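Local atomic coordinates of putative NAD dependent dehydrogenase (Micromonospora echinospora, PDB entry 6NOR), a protein that binds NAD and probably acts as an NAD-dependent oxidoreductase in gentamicin biosynthesis. Residues L77-V91 against I101-E115. Residues are numbered along the deposited sequence; the frame is centred on the assembly and turned at random.
Sequences LDEALADDTVRFVVV and IAAQVIAAGRNVLVE. With NAD (nicotinamide-adenine-dinucleotide), chain G.
Arg110, just before strand 111-114, reaches into the turn 81-86; a bend at chi2 (70°) brings its guanidinium edge to the carbonyls of Asp83 and Val86, with Leu81 CD2 over one face. Arg110 NE donates to Val86 O at 2.9 Å, tilted from the guanidinium plane, and Arg110 NH2 to Asp83 O at 2.9 Å within it. Val86 N takes the opposite face of the same Asp83 carbonyl, closing a type I turn; a weak bond from NH2 to Leu81 O and one from NH1 to Ala108 O complete the grip. A leucine in place of Arg110 would probably leave the Val86 carbonyl without this donor and that of Asp83 with one bond fewer, tying the turn less firmly to strand 111-114.

Asn111 clamps Arg87 O twice, through its backbone N and, nearly straight (168°), through ND2 at 2.8 Å. Four further backbone bonds, from Val89 N to Asn111 O through to Glu115 N to Val91 O, make the strands parallel neighbours.

On one face of this pair, Val89 CG2 meets Val105 CG1 of helix 98-107 tip to tip at 3.7 Å. Val91 crosses Ile101 obliquely, CG2 to CG2 at 3.7 Å, and also touches Val112. Leu77 CD2, 3.5 Å from Gln104 OE1, and Leu81 CD1 pack on the Gln104 amide, between helix segments 24° from parallel. On the other face, Phe88 and Leu113 run side by side, Phe88 CE1 lying 3.8 Å from Leu113 CB.

Glu115 OE1 accepts from NAD N7N at 2.9 Å, while Glu115 OE2 is hydrogen-bonded to His39 NE2. The contact joins helix 77-81 to the beta-alpha-beta unit of strand 86-91, helix 98-107 and strand 111-114 in the Rossmann fold: strand 25-30 flanks 86-91, strand 139-141 flanks 111-114, and helices 34-44 and 313-326 pack on the Phe88-Leu113 face.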
# COMPACT_ATOMS: atom_id res chain seq x y z
N LEU A 77 26.94 -28.91 -29.38
CA LEU A 77 26.64 -29.59 -28.13
C LEU A 77 27.54 -30.80 -27.90
O LEU A 77 27.89 -31.13 -26.77
CB LEU A 77 25.16 -30.00 -28.10
CG LEU A 77 24.72 -30.72 -26.82
CD1 LEU A 77 24.89 -29.80 -25.63
CD2 LEU A 77 23.29 -31.22 -26.92
N ASP A 78 27.95 -31.45 -28.98
CA ASP A 78 28.73 -32.67 -28.88
C ASP A 78 30.14 -32.44 -28.37
O ASP A 78 30.73 -33.32 -27.76
CB ASP A 78 28.78 -33.38 -30.23
CG ASP A 78 27.65 -34.37 -30.41
OD1 ASP A 78 27.26 -35.00 -29.40
OD2 ASP A 78 27.14 -34.51 -31.54
N GLU A 79 30.68 -31.25 -28.63
CA GLU A 79 32.01 -30.94 -28.15
C GLU A 79 32.00 -30.90 -26.61
O GLU A 79 32.87 -31.47 -25.96
CB GLU A 79 32.51 -29.63 -28.74
CG GLU A 79 33.96 -29.34 -28.40
CD GLU A 79 34.54 -28.16 -29.16
OE1 GLU A 79 35.75 -27.93 -29.05
OE2 GLU A 79 33.78 -27.47 -29.86
N ALA A 80 30.99 -30.26 -26.04
CA ALA A 80 30.86 -30.15 -24.59
C ALA A 80 30.58 -31.50 -23.96
O ALA A 80 31.01 -31.76 -22.84
CB ALA A 80 29.75 -29.16 -24.22
N LEU A 81 29.83 -32.34 -24.67
CA LEU A 81 29.48 -33.65 -24.15
C LEU A 81 30.65 -34.63 -24.30
O LEU A 81 30.63 -35.72 -23.75
CB LEU A 81 28.25 -34.20 -24.87
CG LEU A 81 26.92 -33.50 -24.56
CD1 LEU A 81 25.81 -33.98 -25.49
CD2 LEU A 81 26.51 -33.70 -23.10
N ALA A 82 31.67 -34.23 -25.05
CA ALA A 82 32.86 -35.06 -25.20
C ALA A 82 33.80 -34.80 -24.03
O ALA A 82 34.78 -35.51 -23.84
CB ALA A 82 33.55 -34.78 -26.51
N ASP A 83 33.48 -33.77 -23.26
CA ASP A 83 34.22 -33.43 -22.06
C ASP A 83 33.68 -34.26 -20.91
O ASP A 83 32.59 -34.01 -20.43
CB ASP A 83 34.09 -31.94 -21.78
CG ASP A 83 34.90 -31.47 -20.58
OD1 ASP A 83 35.25 -32.29 -19.71
OD2 ASP A 83 35.15 -30.25 -20.49
N ASP A 84 34.47 -35.22 -20.45
CA ASP A 84 34.05 -36.10 -19.37
C ASP A 84 33.80 -35.40 -18.03
O ASP A 84 33.16 -35.97 -17.15
CB ASP A 84 35.09 -37.20 -19.18
CG ASP A 84 35.07 -38.23 -20.30
OD1 ASP A 84 34.11 -38.21 -21.09
OD2 ASP A 84 36.01 -39.05 -20.40
N THR A 85 34.33 -34.20 -17.84
CA THR A 85 34.17 -33.51 -16.57
C THR A 85 32.78 -32.89 -16.44
O THR A 85 32.29 -32.64 -15.34
CB THR A 85 35.24 -32.43 -16.38
OG1 THR A 85 36.50 -32.92 -16.84
CG2 THR A 85 35.36 -32.05 -14.91
N VAL A 86 32.13 -32.66 -17.57
CA VAL A 86 30.76 -32.19 -17.58
C VAL A 86 29.80 -33.28 -17.08
O VAL A 86 29.73 -34.37 -17.63
CB VAL A 86 30.35 -31.75 -18.97
CG1 VAL A 86 28.91 -31.29 -18.95
CG2 VAL A 86 31.25 -30.62 -19.43
N ARG A 87 29.07 -32.97 -16.02
CA ARG A 87 28.13 -33.92 -15.44
C ARG A 87 26.73 -33.31 -15.34
O ARG A 87 25.76 -33.98 -14.99
CB ARG A 87 28.61 -34.36 -14.05
CG ARG A 87 29.71 -35.44 -14.08
CD ARG A 87 30.24 -35.67 -12.68
NE ARG A 87 29.20 -36.14 -11.75
CZ ARG A 87 29.21 -35.90 -10.45
NH1 ARG A 87 30.20 -35.20 -9.90
NH2 ARG A 87 28.22 -36.36 -9.68
N PHE A 88 26.64 -32.02 -15.65
CA PHE A 88 25.43 -31.28 -15.43
C PHE A 88 25.28 -30.24 -16.52
O PHE A 88 26.16 -29.43 -16.76
CB PHE A 88 25.46 -30.65 -14.04
CG PHE A 88 24.30 -29.73 -13.75
CD1 PHE A 88 23.00 -30.17 -13.89
CD2 PHE A 88 24.52 -28.43 -13.34
CE1 PHE A 88 21.93 -29.33 -13.62
CE2 PHE A 88 23.46 -27.58 -13.05
CZ PHE A 88 22.16 -28.03 -13.19
N VAL A 89 24.14 -30.27 -17.19
CA VAL A 89 23.90 -29.38 -18.31
C VAL A 89 22.63 -28.57 -18.07
O VAL A 89 21.59 -29.11 -17.70
CB VAL A 89 23.76 -30.16 -19.62
CG1 VAL A 89 23.58 -29.21 -20.79
CG2 VAL A 89 24.97 -31.07 -19.83
N VAL A 90 22.74 -27.26 -18.25
CA VAL A 90 21.63 -26.33 -18.20
C VAL A 90 21.19 -26.00 -19.62
O VAL A 90 22.00 -25.55 -20.44
CB VAL A 90 22.00 -25.03 -17.46
CG1 VAL A 90 20.83 -24.04 -17.51
CG2 VAL A 90 22.33 -25.32 -16.03
N VAL A 91 19.91 -26.23 -19.90
CA VAL A 91 19.35 -25.95 -21.22
C VAL A 91 18.42 -24.74 -21.21
O VAL A 91 17.31 -24.78 -20.71
CB VAL A 91 18.59 -27.16 -21.75
CG1 VAL A 91 18.00 -26.86 -23.11
CG2 VAL A 91 19.52 -28.34 -21.86
N ILE A 101 17.50 -31.38 -27.37
CA ILE A 101 18.72 -31.11 -26.64
C ILE A 101 18.77 -31.89 -25.33
O ILE A 101 19.77 -32.52 -25.01
CB ILE A 101 18.89 -29.60 -26.38
CG1 ILE A 101 19.24 -28.89 -27.69
CG2 ILE A 101 19.98 -29.33 -25.38
CD1 ILE A 101 19.37 -27.37 -27.56
N ALA A 102 17.67 -31.88 -24.58
CA ALA A 102 17.64 -32.62 -23.32
C ALA A 102 17.68 -34.11 -23.53
O ALA A 102 18.20 -34.83 -22.69
CB ALA A 102 16.40 -32.26 -22.50
N ALA A 103 17.12 -34.58 -24.64
CA ALA A 103 17.13 -36.02 -24.93
C ALA A 103 18.56 -36.49 -25.21
O ALA A 103 18.96 -37.57 -24.82
CB ALA A 103 16.24 -36.34 -26.10
N GLN A 104 19.33 -35.65 -25.89
CA GLN A 104 20.71 -35.97 -26.21
C GLN A 104 21.62 -35.88 -24.96
O GLN A 104 22.53 -36.68 -24.79
CB GLN A 104 21.22 -35.04 -27.30
CG GLN A 104 22.62 -35.32 -27.76
CD GLN A 104 23.10 -34.31 -28.78
OE1 GLN A 104 22.30 -33.56 -29.36
NE2 GLN A 104 24.41 -34.27 -29.00
N VAL A 105 21.37 -34.90 -24.10
CA VAL A 105 22.12 -34.76 -22.86
C VAL A 105 21.89 -35.95 -21.95
O VAL A 105 22.81 -36.47 -21.34
CB VAL A 105 21.74 -33.47 -22.11
CG1 VAL A 105 22.31 -33.46 -20.71
CG2 VAL A 105 22.21 -32.25 -22.89
N ILE A 106 20.64 -36.38 -21.87
CA ILE A 106 20.27 -37.52 -21.07
C ILE A 106 20.86 -38.81 -21.63
O ILE A 106 21.33 -39.65 -20.89
CB ILE A 106 18.74 -37.62 -20.98
CG1 ILE A 106 18.22 -36.54 -20.03
CG2 ILE A 106 18.31 -39.00 -20.50
CD1 ILE A 106 16.73 -36.38 -20.05
N ALA A 107 20.85 -38.95 -22.95
CA ALA A 107 21.35 -40.16 -23.57
C ALA A 107 22.87 -40.29 -23.36
O ALA A 107 23.41 -41.39 -23.29
CB ALA A 107 21.01 -40.18 -25.05
N ALA A 108 23.54 -39.15 -23.22
CA ALA A 108 24.98 -39.11 -22.99
C ALA A 108 25.29 -39.27 -21.51
O ALA A 108 26.43 -39.15 -21.09
CB ALA A 108 25.57 -37.80 -23.50
N GLY A 109 24.25 -39.52 -20.72
CA GLY A 109 24.39 -39.82 -19.31
C GLY A 109 24.65 -38.63 -18.41
O GLY A 109 25.27 -38.77 -17.37
N ARG A 110 24.17 -37.47 -18.82
CA ARG A 110 24.35 -36.26 -18.01
C ARG A 110 23.08 -35.80 -17.31
O ARG A 110 21.98 -35.94 -17.83
CB ARG A 110 24.87 -35.13 -18.88
CG ARG A 110 26.33 -34.93 -18.80
CD ARG A 110 27.09 -36.07 -19.45
NE ARG A 110 28.40 -35.60 -19.85
CZ ARG A 110 29.14 -36.16 -20.78
NH1 ARG A 110 28.69 -37.23 -21.41
NH2 ARG A 110 30.32 -35.65 -21.08
N ASN A 111 23.26 -35.23 -16.13
CA ASN A 111 22.16 -34.57 -15.44
C ASN A 111 21.78 -33.30 -16.18
O ASN A 111 22.63 -32.70 -16.83
CB ASN A 111 22.54 -34.24 -14.01
CG ASN A 111 23.01 -35.45 -13.26
OD1 ASN A 111 22.22 -36.17 -12.65
ND2 ASN A 111 24.31 -35.69 -13.30
N VAL A 112 20.52 -32.91 -16.11
CA VAL A 112 20.07 -31.78 -16.90
C VAL A 112 18.99 -30.95 -16.20
O VAL A 112 18.07 -31.48 -15.60
CB VAL A 112 19.58 -32.27 -18.31
CG1 VAL A 112 18.30 -33.04 -18.20
CG2 VAL A 112 19.45 -31.10 -19.28
N LEU A 113 19.16 -29.64 -16.25
CA LEU A 113 18.16 -28.67 -15.85
C LEU A 113 17.65 -28.01 -17.10
O LEU A 113 18.41 -27.36 -17.79
CB LEU A 113 18.75 -27.64 -14.88
CG LEU A 113 17.97 -26.35 -14.60
CD1 LEU A 113 16.58 -26.65 -14.12
CD2 LEU A 113 18.68 -25.48 -13.57
N VAL A 114 16.36 -28.19 -17.40
CA VAL A 114 15.71 -27.58 -18.55
C VAL A 114 14.85 -26.41 -18.14
O VAL A 114 14.03 -26.53 -17.25
CB VAL A 114 14.80 -28.56 -19.30
CG1 VAL A 114 14.30 -27.93 -20.59
CG2 VAL A 114 15.53 -29.86 -19.57
N GLU A 115 15.04 -25.27 -18.77
CA GLU A 115 14.20 -24.14 -18.53
C GLU A 115 12.73 -24.44 -18.85
O GLU A 115 12.43 -25.31 -19.65
CB GLU A 115 14.67 -22.94 -19.34
CG GLU A 115 15.46 -21.95 -18.54
CD GLU A 115 14.74 -21.48 -17.27
OE1 GLU A 115 13.49 -21.43 -17.25
OE2 GLU A 115 15.44 -21.16 -16.30
PA NAD G . 17.14 -15.77 -25.53
O1A NAD G . 16.58 -15.50 -26.95
O2A NAD G . 17.58 -14.55 -24.82
O5B NAD G . 18.36 -16.74 -25.64
C5B NAD G . 18.23 -17.93 -26.41
C4B NAD G . 19.67 -18.40 -26.71
O4B NAD G . 19.68 -19.62 -27.16
C3B NAD G . 20.24 -17.55 -27.82
O3B NAD G . 21.49 -17.15 -27.45
C2B NAD G . 20.31 -18.51 -29.04
O2B NAD G . 21.44 -18.11 -29.90
C1B NAD G . 20.55 -19.62 -28.49
N9A NAD G . 20.11 -20.77 -29.26
C8A NAD G . 19.05 -20.91 -30.08
N7A NAD G . 19.04 -22.19 -30.52
C5A NAD G . 20.07 -22.83 -29.98
C6A NAD G . 20.52 -24.11 -30.10
N6A NAD G . 19.98 -25.12 -30.86
N1A NAD G . 21.59 -24.51 -29.42
C2A NAD G . 22.26 -23.64 -28.63
N3A NAD G . 21.82 -22.36 -28.52
C4A NAD G . 20.73 -21.96 -29.19
O3 NAD G . 16.02 -16.50 -24.74
PN NAD G . 15.88 -16.65 -23.16
O1N NAD G . 17.17 -16.83 -22.44
O2N NAD G . 15.11 -15.46 -22.61
O5D NAD G . 15.02 -17.95 -22.94
C5D NAD G . 15.60 -19.23 -23.04
C4D NAD G . 14.77 -20.23 -22.21
O4D NAD G . 14.65 -19.87 -20.96
C3D NAD G . 13.31 -20.29 -22.75
O3D NAD G . 12.90 -21.54 -22.72
C2D NAD G . 12.52 -19.38 -21.79
O2D NAD G . 11.09 -19.80 -21.77
C1D NAD G . 13.10 -19.57 -20.64
N1N NAD G . 13.00 -18.44 -19.77
C2N NAD G . 12.77 -18.66 -18.42
C3N NAD G . 12.66 -17.59 -17.52
C7N NAD G . 12.37 -17.92 -16.05
O7N NAD G . 12.19 -17.06 -15.27
N7N NAD G . 12.31 -19.28 -15.64
C4N NAD G . 12.77 -16.29 -17.95
C5N NAD G . 13.02 -16.06 -19.31
C6N NAD G . 13.13 -17.14 -20.21
O HOH W 1 26.05 -37.86 -11.55